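Local coordinates for protein aminopentol aminotransferase (Sphingopyxis macrogoltabida, PDB 6HBS) that deaminates the fumonisin derivative aminopentol to its 2-keto form with pyridoxal 5'-phosphate as cofactor, passing the amino group preferably to pyruvate, at residues A[74-78]-A[261-265]. Residues are numbered along the deposited sequence; the frame is centred on the assembly and turned at random.
Sequences IEAAA and ANGYP
The edge of the Tyr-264 ring meets both carboxylate oxygens of Glu-75 near its plane, with the two flat groups turned 27° apart, and Ala-261 O also lies in plane at the edge. Ile-74 CG2 and Ala-78 CB come to the ring obliquely, the methyl of Ala-78 resting 3.7 Å from Tyr-264 CZ. At the end of the ring, Tyr-264 OH donates a short hydrogen bond of 2.6 Å to Glu-75 OE1, arriving on the syn side and 19° out of the carboxylate plane. A bend in the glutamate chain (chi2 -49°) turns the acid from the helix flank to the phenol. Its other oxygen, Glu-75 OE2, accepts from a water at 2.7 Å that in turn accepts from Asn-262 ND2, so one carboxylate reaches Tyr-264 directly and Asn-262 through the water. Asn-262 is held chiefly elsewhere, by the backbone of Leu-67 and Gly-68, while its CB lies 3.7 Å from Ile-74 CD1. The loop itself is a type I' turn, closed by the bond from Tyr-264 N to Ala-261 O at 3.1 Å. Thr-301 and Ala-297 of helix 292-307 border the contact. A phenylalanine in place of Tyr-264 would probably leave Glu-75 OE1 without its phenol donor and the carboxylate freer to turn. This illustrates how a buried phenol and a water can share one carboxylate: helix 72-82 is thereby joined to the turn a few residues after Lys-258, the probable cofactor lysine, and Arg-82 of the second subunit, which packs on Glu-75 and Tyr-264, would be expected to favour the charged acid.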
loop_
_atom_site.group_PDB
_atom_site.type_symbol
_atom_site.label_atom_id
_atom_site.label_comp_id
_atom_site.label_asym_id
_atom_site.label_seq_id
_atom_site.Cartn_x
_atom_site.Cartn_y
_atom_site.Cartn_z
ATOM N N ILE A 74 10.917 15.015 12.587
ATOM C CA ILE A 74 10.432 14.270 11.436
ATOM C C ILE A 74 9.358 15.105 10.713
ATOM O O ILE A 74 9.368 15.131 9.460
ATOM C CB ILE A 74 9.953 12.874 11.872
ATOM C CG1 ILE A 74 11.149 12.070 12.402
ATOM C CG2 ILE A 74 9.215 12.154 10.734
ATOM C CD1 ILE A 74 10.789 11.059 13.441
ATOM N N GLU A 75 8.492 15.808 11.467
ATOM C CA GLU A 75 7.468 16.614 10.869
ATOM C C GLU A 75 8.115 17.779 10.114
ATOM O O GLU A 75 7.587 18.117 9.038
ATOM C CB GLU A 75 6.456 17.146 11.883
ATOM C CG GLU A 75 5.620 16.055 12.517
ATOM C CD GLU A 75 4.989 15.065 11.537
ATOM O OE1 GLU A 75 4.613 15.501 10.438
ATOM O OE2 GLU A 75 4.905 13.862 11.868
ATOM N N ALA A 76 9.248 18.307 10.629
ATOM C CA ALA A 76 10.058 19.344 9.917
ATOM C C ALA A 76 10.633 18.811 8.591
ATOM O O ALA A 76 10.596 19.509 7.578
ATOM C CB ALA A 76 11.155 19.892 10.802
ATOM N N ALA A 77 11.160 17.580 8.595
ATOM C CA ALA A 77 11.727 16.995 7.392
ATOM C C ALA A 77 10.623 16.758 6.364
ATOM O O ALA A 77 10.853 17.003 5.169
ATOM C CB ALA A 77 12.479 15.720 7.694
ATOM N N ALA A 78 9.460 16.287 6.816
ATOM C CA ALA A 78 8.322 16.045 5.923
ATOM C C ALA A 78 7.826 17.365 5.309
ATOM O O ALA A 78 7.508 17.431 4.118
ATOM C CB ALA A 78 7.201 15.364 6.654
ATOM N N ALA A 261 9.472 5.356 9.115
ATOM C CA ALA A 261 9.170 6.796 8.863
ATOM C C ALA A 261 8.208 7.330 9.934
ATOM O O ALA A 261 7.507 8.304 9.707
ATOM C CB ALA A 261 8.613 6.948 7.454
ATOM N N ASN A 262 8.237 6.716 11.131
ATOM C CA ASN A 262 7.545 7.154 12.320
ATOM C C ASN A 262 6.051 7.428 12.064
ATOM O O ASN A 262 5.462 8.303 12.687
ATOM C CB ASN A 262 8.194 8.398 12.955
ATOM C CG ASN A 262 7.750 8.579 14.388
ATOM O OD1 ASN A 262 7.710 7.590 15.123
ATOM N ND2 ASN A 262 7.409 9.809 14.791
ATOM N N GLY A 263 5.412 6.650 11.178
ATOM C CA GLY A 263 3.969 6.795 10.933
ATOM C C GLY A 263 3.652 7.131 9.479
ATOM O O GLY A 263 2.551 6.897 9.048
ATOM N N TYR A 264 4.598 7.727 8.751
ATOM C CA TYR A 264 4.426 7.936 7.288
ATOM C C TYR A 264 4.408 6.574 6.576
ATOM O O TYR A 264 5.086 5.638 6.984
ATOM C CB TYR A 264 5.501 8.890 6.777
ATOM C CG TYR A 264 5.229 10.332 7.138
ATOM C CD1 TYR A 264 5.599 10.845 8.364
ATOM C CD2 TYR A 264 4.542 11.172 6.272
ATOM C CE1 TYR A 264 5.317 12.152 8.728
ATOM C CE2 TYR A 264 4.281 12.493 6.602
ATOM C CZ TYR A 264 4.671 12.983 7.838
ATOM O OH TYR A 264 4.384 14.275 8.184
ATOM N N PRO A 265 3.585 6.405 5.509
ATOM C CA PRO A 265 3.368 5.093 4.895
ATOM C C PRO A 265 4.469 4.773 3.895
ATOM O O PRO A 265 4.502 5.328 2.765
ATOM C CB PRO A 265 2.003 5.263 4.228
ATOM C CG PRO A 265 1.995 6.727 3.803
ATOM C CD PRO A 265 2.773 7.460 4.883
HETATM O O HOH W 1 6.354 12.264 13.572
#